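Local coordinates for probable acetyltransferase (Agrobacterium tumefaciens, PDB 2GE3), which binds acetyl coenzyme A and probably transfers its acetyl group to an acceptor, at residues I70-R76 / T88-L94; V126-N130 / I159-N163. All coordinates share one frame; numbering follows the deposited sequence.

Contact 1: residues I70-R76 / T88-L94; sequences IGWCDIR and TLGMGIL. With ACO (acetyl coenzyme *a), chain E.
Asp-74 N gives Gly-90 O a hydrogen bond of 2.8 Å, 160° at the hydrogen and nearly in line with the carbonyl; Cys-73 CA approaches the same oxygen to 3.3 Å in a CA-H...O contact. The pair belongs to an antiparallel beta hairpin at the centre of the GNAT sheet, where 70-76 and 88-94 are joined by seven backbone hydrogen bonds, from Leu-94 N to Ile-70 O at one end to Thr-88 N and Arg-76 O at the other. On its other edge strand 68-77 pairs with strand 60-65, where Ile-70 and Gly-71 both face Ala-63 in a classic beta bulge.

Trp-72 folds its indole back over the partner strand, with CG set between the backbone N and the carbonyl carbon (chi1 74°). The ring lies flat on backbone, since Gly-92 has no side chain: Gly-92 CA sits 3.7 Å from the centroid of the six-membered ring, a CH-pi contact over the face, while Met-91 CA covers the five-membered ring. Phe-21 meets the indole edge-to-face.

On the other face Cys-73, Ile-75 and Met-91 touch helix 102-117; Leu-89 CD1 rests 4.0 Å from Cys-73 SG and also meets Ile-75 CG1. The pantetheine arm runs along the second strand by weak hydrogen bonds, Ile-93 N to O9P (2.7 Å) and N4P to Met-91 O (2.9 Å), and the selenomethionine Met-91 lays its SE 3.9 Å from CEP of the cofactor.

Contact 2: residues V126-N130 / I159-N163; sequences VHADN and IDSLN. With ACO (acetyl coenzyme *a), chain E.
Strands 121-127 and 158-167 pair antiparallel here, with Val-126 and Leu-162 a hydrogen-bonded pair and His-127 and Ser-161 a non-hydrogen-bonded one, before strand 121-127 ends and the chain leaves the sheet in a type I turn from His-127 to Asn-130. Val-126 O takes Leu-162 N at 2.7 Å, in the carbonyl plane and nearly straight (173° at the hydrogen), and Val-126 N returns a bond to Leu-162 O. Beyond the His-127/Ser-161 pair, Ala-128 N reaches Asp-160 O at 2.9 Å from above the carbonyl plane, so the turn is still tied to the strand as it departs.

The two methyls of Val-126 divide their work. CG1 lies 3.8 Å from Leu-162 CB, whereas CG2 is 3.5 Å from the acetyl O of acetyl coenzyme A; helix 131-140 packs against both Val-126 and Leu-162. Ala-128 CB touches both Asp-160 CB (3.8 Å) and Leu-162 CD2, and Ile-159 CG2 touches His-127 CB as well as Asp-129 OD1, each at 3.9 Å. The carboxylate of Asp-160 turns elsewhere, to Asp-150 N and to a salt bridge with Arg-149.

Past the turn, Asn-130 at the N-cap of helix 131-140 turns to the cofactor. Its CG stands anti to the backbone N (chi1 -168°), which carries ND2 to O5P, 2.9 Å away with 166° at the hydrogen, while OD1 caps the helix by a weak bond to Ala-133 N. With ND2 on the cofactor and OD1 in a weak bond at the helix start, the amide orientation is probably set, and the turn held by the sheet presents the N-H to the pantetheine carbonyl.

Both contacts belong to one mixed sheet, in which strands 86-93 and 121-127 are neighbours, and both touch the same acetyl coenzyme A. Their centres lie about 17 Å apart and their nearest atoms about 7 Å, without touching. Contact 1 is buried near the middle of the chain and is a long, regular hairpin with tryptophan and aliphatic packing on its faces; contact 2, about 15 Å from that middle, is partly buried and shorter, since one strand ends there in a turn. The chemistry toward the cofactor differs accordingly: contact 1 offers backbone groups in weak bonds, contact 2 a straight side-chain amide bond, with the pantetheine arm between them as in GNAT enzymes generally.

Contact 1: residues I70-R76 / T88-L94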
ATOM      1  N   ILE A  70     -13.968   6.210  22.076  1.00 33.18           N
ATOM      2  CA  ILE A  70     -12.968   5.379  22.758  1.00 31.67           C
ATOM      3  C   ILE A  70     -12.378   4.289  21.821  1.00 29.66           C
ATOM      4  O   ILE A  70     -11.487   3.538  22.197  1.00 28.39           O
ATOM      5  CB  ILE A  70     -13.530   4.809  24.101  1.00 33.39           C
ATOM      6  CG1 ILE A  70     -14.890   4.191  23.886  1.00 34.81           C
ATOM      7  CG2 ILE A  70     -13.778   5.890  25.145  1.00 32.29           C
ATOM      8  CD1 ILE A  70     -14.913   2.742  24.102  1.00 36.13           C
ATOM      9  N   GLY A  71     -12.801   4.304  20.557  1.00 28.99           N
ATOM     10  CA  GLY A  71     -12.379   3.306  19.623  1.00 29.68           C
ATOM     11  C   GLY A  71     -12.963   3.599  18.263  1.00 29.71           C
ATOM     12  O   GLY A  71     -13.909   4.316  18.188  1.00 28.75           O
ATOM     13  N   TRP A  72     -12.354   3.024  17.210  1.00 28.22           N
ATOM     14  CA  TRP A  72     -12.775   3.236  15.826  1.00 28.61           C
ATOM     15  C   TRP A  72     -12.326   2.048  14.982  1.00 27.64           C
ATOM     16  O   TRP A  72     -11.444   1.316  15.343  1.00 25.66           O
ATOM     17  CB  TRP A  72     -12.186   4.509  15.255  1.00 27.30           C
ATOM     18  CG  TRP A  72     -10.723   4.374  14.931  1.00 29.85           C
ATOM     19  CD1 TRP A  72     -10.172   4.053  13.708  1.00 26.98           C
ATOM     20  CD2 TRP A  72      -9.631   4.550  15.839  1.00 25.51           C
ATOM     21  NE1 TRP A  72      -8.816   4.089  13.799  1.00 28.90           N
ATOM     22  CE2 TRP A  72      -8.456   4.380  15.097  1.00 29.58           C
ATOM     23  CE3 TRP A  72      -9.546   4.892  17.225  1.00 29.73           C
ATOM     24  CZ2 TRP A  72      -7.155   4.473  15.684  1.00 29.96           C
ATOM     25  CZ3 TRP A  72      -8.225   5.016  17.809  1.00 29.09           C
ATOM     26  CH2 TRP A  72      -7.087   4.790  17.043  1.00 29.05           C
ATOM     27  N   CYS A  73     -12.980   1.871  13.854  1.00 29.94           N
ATOM     28  CA  CYS A  73     -12.573   0.891  12.911  1.00 30.38           C
ATOM     29  C   CYS A  73     -12.977   1.512  11.591  1.00 30.82           C
ATOM     30  O   CYS A  73     -14.110   1.971  11.434  1.00 32.14           O
ATOM     31  CB  CYS A  73     -13.280  -0.462  13.222  1.00 28.93           C
ATOM     32  SG  CYS A  73     -12.923  -1.818  12.083  1.00 31.57           S
ATOM     33  N   ASP A  74     -12.102   1.455  10.606  1.00 30.63           N
ATOM     34  CA  ASP A  74     -12.469   2.018   9.337  1.00 32.57           C
ATOM     35  C   ASP A  74     -11.881   1.288   8.117  1.00 33.06           C
ATOM     36  O   ASP A  74     -10.896   0.545   8.213  1.00 30.72           O
ATOM     37  CB  ASP A  74     -12.289   3.538   9.278  1.00 32.55           C
ATOM     38  CG  ASP A  74     -10.850   4.019   9.548  1.00 38.55           C
ATOM     39  OD1 ASP A  74      -9.852   3.318   9.206  1.00 44.54           O
ATOM     40  OD2 ASP A  74     -10.726   5.179  10.073  1.00 47.68           O
ATOM     41  N   ILE A  75     -12.569   1.434   6.989  1.00 33.39           N
ATOM     42  CA  ILE A  75     -12.111   0.747   5.773  1.00 34.43           C
ATOM     43  C   ILE A  75     -11.924   1.821   4.678  1.00 36.67           C
ATOM     44  O   ILE A  75     -12.896   2.503   4.321  1.00 37.07           O
ATOM     45  CB  ILE A  75     -13.004  -0.498   5.368  1.00 34.13           C
ATOM     46  CG1 ILE A  75     -12.946  -1.582   6.453  1.00 32.93           C
ATOM     47  CG2 ILE A  75     -12.554  -1.137   4.000  1.00 33.29           C
ATOM     48  CD1 ILE A  75     -13.860  -2.842   6.277  1.00 30.26           C
ATOM     49  N   ARG A  76     -10.678   2.035   4.235  1.00 38.37           N
ATOM     50  CA  ARG A  76     -10.413   2.898   3.076  1.00 41.76           C
ATOM     51  C   ARG A  76     -10.374   2.106   1.750  1.00 40.73           C
ATOM     52  O   ARG A  76      -9.514   1.216   1.543  1.00 37.54           O
ATOM     53  CB  ARG A  76      -9.170   3.774   3.280  1.00 40.99           C
ATOM     54  CG  ARG A  76      -7.792   3.000   3.317  1.00 49.58           C
ATOM     55  CD  ARG A  76      -6.564   3.939   3.615  1.00 50.70           C
ATOM     56  NE  ARG A  76      -7.042   4.839   4.678  1.00 64.41           N
ATOM     57  CZ  ARG A  76      -6.947   4.556   5.967  1.00 69.33           C
ATOM     58  NH1 ARG A  76      -6.328   3.414   6.334  1.00 71.20           N
ATOM     59  NH2 ARG A  76      -7.461   5.406   6.871  1.00 70.25           N
ATOM     60  N   THR A  88      -8.705  -1.141   2.793  1.00 29.13           N
ATOM     61  CA  THR A  88      -7.703  -1.331   3.837  1.00 30.24           C
ATOM     62  C   THR A  88      -8.310  -0.988   5.185  1.00 29.14           C
ATOM     63  O   THR A  88      -8.870   0.088   5.349  1.00 29.18           O
ATOM     64  CB  THR A  88      -6.518  -0.437   3.626  1.00 30.73           C
ATOM     65  OG1 THR A  88      -6.010  -0.706   2.352  1.00 32.01           O
ATOM     66  CG2 THR A  88      -5.346  -0.716   4.664  1.00 32.17           C
ATOM     67  N   LEU A  89      -8.232  -1.918   6.107  1.00 28.21           N
ATOM     68  CA  LEU A  89      -8.757  -1.742   7.456  1.00 29.42           C
ATOM     69  C   LEU A  89      -7.725  -1.115   8.455  1.00 30.35           C
ATOM     70  O   LEU A  89      -6.564  -1.455   8.417  1.00 30.79           O
ATOM     71  CB  LEU A  89      -9.338  -3.080   7.989  1.00 30.72           C
ATOM     72  CG  LEU A  89     -10.145  -3.060   9.338  1.00 29.89           C
ATOM     73  CD1 LEU A  89     -11.242  -4.045   9.278  1.00 33.82           C
ATOM     74  CD2 LEU A  89      -9.217  -3.406  10.422  1.00 29.28           C
ATOM     75  N   GLY A  90      -8.150  -0.128   9.268  1.00 31.03           N
ATOM     76  CA  GLY A  90      -7.404   0.266  10.497  1.00 29.46           C
ATOM     77  C   GLY A  90      -8.365   0.402  11.695  1.00 28.26           C
ATOM     78  O   GLY A  90      -9.556   0.579  11.533  1.00 27.66           O
HETATM   79  N   MSE A  91      -7.847   0.262  12.897  1.00 26.39           N
HETATM   80  CA  MSE A  91      -8.660   0.326  14.078  1.00 30.65           C
HETATM   81  C   MSE A  91      -7.794   0.480  15.294  1.00 27.82           C
HETATM   82  O   MSE A  91      -6.601   0.126  15.258  1.00 26.40           O
HETATM   83  CB  MSE A  91      -9.446  -0.948  14.240  1.00 28.62           C
HETATM   84  CG  MSE A  91      -8.566  -2.119  14.453  1.00 30.62           C
HETATM   85 SE   MSE A  91      -9.844  -3.722  14.582  1.00 44.03          SE
HETATM   86  CE  MSE A  91     -11.291  -2.920  15.866  1.00 25.54           C
ATOM     87  N   GLY A  92      -8.424   0.953  16.368  1.00 24.61           N
ATOM     88  CA  GLY A  92      -7.715   1.245  17.608  1.00 24.56           C
ATOM     89  C   GLY A  92      -8.715   1.408  18.718  1.00 25.13           C
ATOM     90  O   GLY A  92      -9.872   1.814  18.501  1.00 25.72           O
ATOM     91  N   ILE A  93      -8.285   1.137  19.934  1.00 25.21           N
ATOM     92  CA  ILE A  93      -9.157   1.247  21.096  1.00 27.17           C
ATOM     93  C   ILE A  93      -8.270   1.781  22.228  1.00 27.30           C
ATOM     94  O   ILE A  93      -7.139   1.315  22.373  1.00 27.23           O
ATOM     95  CB  ILE A  93      -9.792  -0.175  21.443  1.00 25.94           C
ATOM     96  CG1 ILE A  93     -10.763  -0.629  20.345  1.00 32.61           C
ATOM     97  CG2 ILE A  93     -10.522  -0.188  22.800  1.00 28.12           C
ATOM     98  CD1 ILE A  93     -11.461  -1.925  20.621  1.00 28.96           C
ATOM     99  N   LEU A  94      -8.810   2.713  23.027  1.00 28.01           N
ATOM    100  CA  LEU A  94      -8.176   3.239  24.197  1.00 27.78           C
ATOM    101  C   LEU A  94      -7.851   2.079  25.155  1.00 27.98           C
ATOM    102  O   LEU A  94      -8.619   1.140  25.253  1.00 28.22           O
ATOM    103  CB  LEU A  94      -9.081   4.300  24.886  1.00 26.53           C
ATOM    104  CG  LEU A  94      -9.290   5.610  24.110  1.00 27.34           C
ATOM    105  CD1 LEU A  94      -9.946   6.653  25.003  1.00 26.51           C
ATOM    106  CD2 LEU A  94      -7.951   6.104  23.504  1.00 30.66           C
TER
HETATM  107  N1A ACO E1301      -2.135 -12.830  23.008  1.00 27.30           N
HETATM  108  C2A ACO E1301      -2.975 -13.660  22.389  1.00 26.45           C
HETATM  109  N3A ACO E1301      -4.296 -13.412  22.366  1.00 28.57           N
HETATM  110  C4A ACO E1301      -4.812 -12.328  22.999  1.00 24.63           C
HETATM  111  C5A ACO E1301      -3.961 -11.385  23.664  1.00 27.84           C
HETATM  112  C6A ACO E1301      -2.535 -11.693  23.653  1.00 28.23           C
HETATM  113  N6A ACO E1301      -1.701 -10.766  24.283  1.00 27.35           N
HETATM  114  N7A ACO E1301      -4.760 -10.413  24.261  1.00 25.35           N
HETATM  115  C8A ACO E1301      -6.032 -10.664  23.951  1.00 23.91           C
HETATM  116  N9A ACO E1301      -6.052 -11.820  23.234  1.00 27.10           N
HETATM  117  C1B ACO E1301      -7.248 -12.400  22.681  1.00 26.83           C
HETATM  118  C2B ACO E1301      -8.483 -12.372  23.566  1.00 28.46           C
HETATM  119  O2B ACO E1301      -8.476 -13.628  24.280  1.00 29.50           O
HETATM  120  C3B ACO E1301      -9.511 -12.266  22.430  1.00 32.14           C
HETATM  121  O3B ACO E1301      -9.577 -13.532  21.755  1.00 39.90           O
HETATM  122  P3B ACO E1301     -10.572 -14.783  22.131  1.00 43.51           P
HETATM  123  O7A ACO E1301     -10.223 -15.413  23.474  1.00 49.48           O
HETATM  124  O8A ACO E1301     -10.140 -15.679  20.967  1.00 46.38           O
HETATM  125  O9A ACO E1301     -11.918 -14.158  22.291  1.00 45.26           O
HETATM  126  C4B ACO E1301      -8.896 -11.343  21.377  1.00 29.90           C
HETATM  127  O4B ACO E1301      -7.497 -11.552  21.522  1.00 28.96           O
HETATM  128  C5B ACO E1301      -9.199  -9.848  21.678  1.00 29.70           C
HETATM  129  O5B ACO E1301     -10.544  -9.588  21.305  1.00 21.21           O
HETATM  130  P1A ACO E1301     -11.305  -8.275  21.599  1.00 26.44           P
HETATM  131  O1A ACO E1301     -12.419  -8.317  20.622  1.00 29.36           O
HETATM  132  O2A ACO E1301     -11.436  -8.402  23.102  1.00 29.82           O
HETATM  133  O3A ACO E1301     -10.183  -7.185  21.164  1.00 24.09           O
HETATM  134  P2A ACO E1301     -10.029  -5.674  21.537  1.00 25.95           P
HETATM  135  O4A ACO E1301     -11.245  -4.945  22.017  1.00 28.81           O
HETATM  136  O5A ACO E1301      -8.833  -5.664  22.450  1.00 23.99           O
HETATM  137  O6A ACO E1301      -9.635  -5.041  20.069  1.00 24.13           O
HETATM  138  CBP ACO E1301      -7.493  -4.333  19.125  1.00 26.35           C
HETATM  139  CCP ACO E1301      -8.433  -5.514  19.425  1.00 20.44           C
HETATM  140  CDP ACO E1301      -6.153  -4.943  18.593  1.00 19.66           C
HETATM  141  CEP ACO E1301      -8.107  -3.374  18.106  1.00 22.53           C
HETATM  142  CAP ACO E1301      -7.246  -3.405  20.382  1.00 25.06           C
HETATM  143  OAP ACO E1301      -6.698  -4.245  21.368  1.00 23.00           O
HETATM  144  C9P ACO E1301      -6.322  -2.225  20.263  1.00 24.39           C
HETATM  145  O9P ACO E1301      -6.771  -1.130  19.926  1.00 26.41           O
HETATM  146  N8P ACO E1301      -5.014  -2.385  20.551  1.00 22.09           N
HETATM  147  C7P ACO E1301      -4.094  -1.248  20.317  1.00 18.57           C
HETATM  148  C6P ACO E1301      -4.070  -0.751  18.887  1.00 19.76           C
HETATM  149  C5P ACO E1301      -3.959  -1.772  17.781  1.00 19.64           C
HETATM  150  O5P ACO E1301      -3.277  -2.788  17.874  1.00 23.36           O
HETATM  151  N4P ACO E1301      -4.605  -1.470  16.646  1.00 24.43           N
HETATM  152  C3P ACO E1301      -4.857  -2.484  15.642  1.00 29.40           C
HETATM  153  C2P ACO E1301      -3.549  -2.891  15.009  1.00 42.06           C
HETATM  154  S1P ACO E1301      -2.901  -1.551  14.041  1.00 51.74           S
HETATM  155  C   ACO E1301      -2.378  -2.858  13.140  1.00 46.42           C
HETATM  156  O   ACO E1301      -2.991  -3.887  13.244  1.00 44.11           O
HETATM  157  CH3 ACO E1301      -1.236  -2.583  12.195  1.00 47.99           C

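Contact 2: residues V126-N130 / I159-N163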
ATOM      1  N   VAL A 126      -0.356  -6.075  10.066  1.00 25.14           N
ATOM      2  CA  VAL A 126      -0.226  -6.061  11.502  1.00 24.38           C
ATOM      3  C   VAL A 126       1.216  -6.410  11.933  1.00 26.25           C
ATOM      4  O   VAL A 126       1.846  -7.290  11.327  1.00 26.06           O
ATOM      5  CB  VAL A 126      -1.309  -7.010  12.147  1.00 23.78           C
ATOM      6  CG1 VAL A 126      -1.114  -8.512  11.684  1.00 17.49           C
ATOM      7  CG2 VAL A 126      -1.338  -6.904  13.590  1.00 20.30           C
ATOM      8  N   HIS A 127       1.723  -5.742  12.978  1.00 25.96           N
ATOM      9  CA  HIS A 127       3.025  -6.079  13.507  1.00 24.90           C
ATOM     10  C   HIS A 127       3.051  -7.497  14.009  1.00 25.20           C
ATOM     11  O   HIS A 127       2.125  -7.945  14.715  1.00 25.29           O
ATOM     12  CB  HIS A 127       3.510  -5.086  14.602  1.00 23.92           C
ATOM     13  CG  HIS A 127       3.602  -3.658  14.164  1.00 24.17           C
ATOM     14  ND1 HIS A 127       3.816  -2.624  15.044  1.00 32.95           N
ATOM     15  CD2 HIS A 127       3.504  -3.076  12.942  1.00 28.76           C
ATOM     16  CE1 HIS A 127       3.795  -1.471  14.398  1.00 30.62           C
ATOM     17  NE2 HIS A 127       3.568  -1.716  13.126  1.00 31.18           N
ATOM     18  N   ALA A 128       4.129  -8.219  13.679  1.00 25.89           N
ATOM     19  CA  ALA A 128       4.211  -9.668  13.976  1.00 26.82           C
ATOM     20  C   ALA A 128       4.156  -9.940  15.478  1.00 27.43           C
ATOM     21  O   ALA A 128       3.776 -11.047  15.927  1.00 27.60           O
ATOM     22  CB  ALA A 128       5.437 -10.374  13.333  1.00 24.55           C
ATOM     23  N   ASP A 129       4.549  -8.942  16.246  1.00 28.24           N
ATOM     24  CA  ASP A 129       4.524  -9.050  17.679  1.00 29.91           C
ATOM     25  C   ASP A 129       3.221  -8.489  18.348  1.00 28.98           C
ATOM     26  O   ASP A 129       3.071  -8.571  19.556  1.00 26.82           O
ATOM     27  CB  ASP A 129       5.814  -8.459  18.264  1.00 31.79           C
ATOM     28  CG  ASP A 129       5.939  -6.924  18.046  1.00 40.40           C
ATOM     29  OD1 ASP A 129       5.065  -6.305  17.372  1.00 45.60           O
ATOM     30  OD2 ASP A 129       6.936  -6.316  18.567  1.00 49.84           O
ATOM     31  N   ASN A 130       2.248  -8.014  17.553  1.00 27.60           N
ATOM     32  CA  ASN A 130       0.987  -7.531  18.114  1.00 26.94           C
ATOM     33  C   ASN A 130       0.033  -8.720  18.324  1.00 26.74           C
ATOM     34  O   ASN A 130      -0.882  -8.918  17.515  1.00 25.95           O
ATOM     35  CB  ASN A 130       0.356  -6.528  17.161  1.00 25.80           C
ATOM     36  CG  ASN A 130      -0.815  -5.763  17.782  1.00 23.13           C
ATOM     37  OD1 ASN A 130      -1.368  -6.143  18.798  1.00 23.68           O
ATOM     38  ND2 ASN A 130      -1.142  -4.624  17.192  1.00 21.49           N
ATOM     39  N   ILE A 159      10.827  -4.457  12.792  1.00 29.52           N
ATOM     40  CA  ILE A 159       9.673  -5.337  13.098  1.00 29.14           C
ATOM     41  C   ILE A 159       9.161  -5.959  11.780  1.00 27.44           C
ATOM     42  O   ILE A 159       9.015  -5.282  10.764  1.00 25.30           O
ATOM     43  CB  ILE A 159       8.445  -4.521  13.752  1.00 29.23           C
ATOM     44  CG1 ILE A 159       8.902  -3.506  14.796  1.00 34.79           C
ATOM     45  CG2 ILE A 159       7.401  -5.410  14.390  1.00 30.84           C
ATOM     46  CD1 ILE A 159       9.836  -4.073  15.745  1.00 36.88           C
ATOM     47  N   ASP A 160       8.887  -7.248  11.812  1.00 26.41           N
ATOM     48  CA  ASP A 160       8.087  -7.879  10.773  1.00 26.04           C
ATOM     49  C   ASP A 160       6.633  -7.457  10.795  1.00 25.97           C
ATOM     50  O   ASP A 160       6.015  -7.129  11.828  1.00 24.13           O
ATOM     51  CB  ASP A 160       8.194  -9.394  10.933  1.00 27.17           C
ATOM     52  CG  ASP A 160       9.625  -9.910  10.643  1.00 27.06           C
ATOM     53  OD1 ASP A 160      10.552  -9.103  10.498  1.00 27.23           O
ATOM     54  OD2 ASP A 160       9.837 -11.125  10.559  1.00 32.50           O
ATOM     55  N   SER A 161       6.069  -7.482   9.623  1.00 25.84           N
ATOM     56  CA  SER A 161       4.646  -7.175   9.509  1.00 27.48           C
ATOM     57  C   SER A 161       3.983  -8.420   8.877  1.00 25.37           C
ATOM     58  O   SER A 161       4.582  -9.090   8.072  1.00 25.46           O
ATOM     59  CB  SER A 161       4.452  -5.953   8.591  1.00 26.97           C
ATOM     60  OG  SER A 161       3.277  -5.308   8.988  1.00 36.76           O
ATOM     61  N   LEU A 162       2.770  -8.730   9.269  1.00 25.00           N
ATOM     62  CA  LEU A 162       1.995  -9.823   8.671  1.00 23.60           C
ATOM     63  C   LEU A 162       0.911  -9.238   7.880  1.00 23.24           C
ATOM     64  O   LEU A 162       0.169  -8.348   8.356  1.00 22.61           O
ATOM     65  CB  LEU A 162       1.340 -10.707   9.740  1.00 21.86           C
ATOM     66  CG  LEU A 162       2.309 -11.322  10.776  1.00 19.39           C
ATOM     67  CD1 LEU A 162       1.606 -12.266  11.770  1.00 19.17           C
ATOM     68  CD2 LEU A 162       3.557 -12.012  10.153  1.00 19.97           C
ATOM     69  N   ASN A 163       0.761  -9.763   6.684  1.00 22.93           N
ATOM     70  CA  ASN A 163      -0.379  -9.346   5.827  1.00 23.73           C
ATOM     71  C   ASN A 163      -1.482 -10.316   5.938  1.00 23.04           C
ATOM     72  O   ASN A 163      -1.241 -11.495   5.890  1.00 23.37           O
ATOM     73  CB  ASN A 163       0.037  -9.305   4.350  1.00 25.48           C
ATOM     74  CG  ASN A 163       1.025  -8.218   4.119  1.00 29.56           C
ATOM     75  OD1 ASN A 163       0.715  -7.122   4.453  1.00 33.30           O
ATOM     76  ND2 ASN A 163       2.255  -8.535   3.681  1.00 33.45           N
TER
HETATM   77  N1A ACO E1301      -2.135 -12.830  23.008  1.00 27.30           N
HETATM   78  C2A ACO E1301      -2.975 -13.660  22.389  1.00 26.45           C
HETATM   79  N3A ACO E1301      -4.296 -13.412  22.366  1.00 28.57           N
HETATM   80  C4A ACO E1301      -4.812 -12.328  22.999  1.00 24.63           C
HETATM   81  C5A ACO E1301      -3.961 -11.385  23.664  1.00 27.84           C
HETATM   82  C6A ACO E1301      -2.535 -11.693  23.653  1.00 28.23           C
HETATM   83  N6A ACO E1301      -1.701 -10.766  24.283  1.00 27.35           N
HETATM   84  N7A ACO E1301      -4.760 -10.413  24.261  1.00 25.35           N
HETATM   85  C8A ACO E1301      -6.032 -10.664  23.951  1.00 23.91           C
HETATM   86  N9A ACO E1301      -6.052 -11.820  23.234  1.00 27.10           N
HETATM   87  C1B ACO E1301      -7.248 -12.400  22.681  1.00 26.83           C
HETATM   88  C2B ACO E1301      -8.483 -12.372  23.566  1.00 28.46           C
HETATM   89  O2B ACO E1301      -8.476 -13.628  24.280  1.00 29.50           O
HETATM   90  C3B ACO E1301      -9.511 -12.266  22.430  1.00 32.14           C
HETATM   91  O3B ACO E1301      -9.577 -13.532  21.755  1.00 39.90           O
HETATM   92  P3B ACO E1301     -10.572 -14.783  22.131  1.00 43.51           P
HETATM   93  O7A ACO E1301     -10.223 -15.413  23.474  1.00 49.48           O
HETATM   94  O8A ACO E1301     -10.140 -15.679  20.967  1.00 46.38           O
HETATM   95  O9A ACO E1301     -11.918 -14.158  22.291  1.00 45.26           O
HETATM   96  C4B ACO E1301      -8.896 -11.343  21.377  1.00 29.90           C
HETATM   97  O4B ACO E1301      -7.497 -11.552  21.522  1.00 28.96           O
HETATM   98  C5B ACO E1301      -9.199  -9.848  21.678  1.00 29.70           C
HETATM   99  O5B ACO E1301     -10.544  -9.588  21.305  1.00 21.21           O
HETATM  100  P1A ACO E1301     -11.305  -8.275  21.599  1.00 26.44           P
HETATM  101  O1A ACO E1301     -12.419  -8.317  20.622  1.00 29.36           O
HETATM  102  O2A ACO E1301     -11.436  -8.402  23.102  1.00 29.82           O
HETATM  103  O3A ACO E1301     -10.183  -7.185  21.164  1.00 24.09           O
HETATM  104  P2A ACO E1301     -10.029  -5.674  21.537  1.00 25.95           P
HETATM  105  O4A ACO E1301     -11.245  -4.945  22.017  1.00 28.81           O
HETATM  106  O5A ACO E1301      -8.833  -5.664  22.450  1.00 23.99           O
HETATM  107  O6A ACO E1301      -9.635  -5.041  20.069  1.00 24.13           O
HETATM  108  CBP ACO E1301      -7.493  -4.333  19.125  1.00 26.35           C
HETATM  109  CCP ACO E1301      -8.433  -5.514  19.425  1.00 20.44           C
HETATM  110  CDP ACO E1301      -6.153  -4.943  18.593  1.00 19.66           C
HETATM  111  CEP ACO E1301      -8.107  -3.374  18.106  1.00 22.53           C
HETATM  112  CAP ACO E1301      -7.246  -3.405  20.382  1.00 25.06           C
HETATM  113  OAP ACO E1301      -6.698  -4.245  21.368  1.00 23.00           O
HETATM  114  C9P ACO E1301      -6.322  -2.225  20.263  1.00 24.39           C
HETATM  115  O9P ACO E1301      -6.771  -1.130  19.926  1.00 26.41           O
HETATM  116  N8P ACO E1301      -5.014  -2.385  20.551  1.00 22.09           N
HETATM  117  C7P ACO E1301      -4.094  -1.248  20.317  1.00 18.57           C
HETATM  118  C6P ACO E1301      -4.070  -0.751  18.887  1.00 19.76           C
HETATM  119  C5P ACO E1301      -3.959  -1.772  17.781  1.00 19.64           C
HETATM  120  O5P ACO E1301      -3.277  -2.788  17.874  1.00 23.36           O
HETATM  121  N4P ACO E1301      -4.605  -1.470  16.646  1.00 24.43           N
HETATM  122  C3P ACO E1301      -4.857  -2.484  15.642  1.00 29.40           C
HETATM  123  C2P ACO E1301      -3.549  -2.891  15.009  1.00 42.06           C
HETATM  124  S1P ACO E1301      -2.901  -1.551  14.041  1.00 51.74           S
HETATM  125  C   ACO E1301      -2.378  -2.858  13.140  1.00 46.42           C
HETATM  126  O   ACO E1301      -2.991  -3.887  13.244  1.00 44.11           O
HETATM  127  CH3 ACO E1301      -1.236  -2.583  12.195  1.00 47.99           C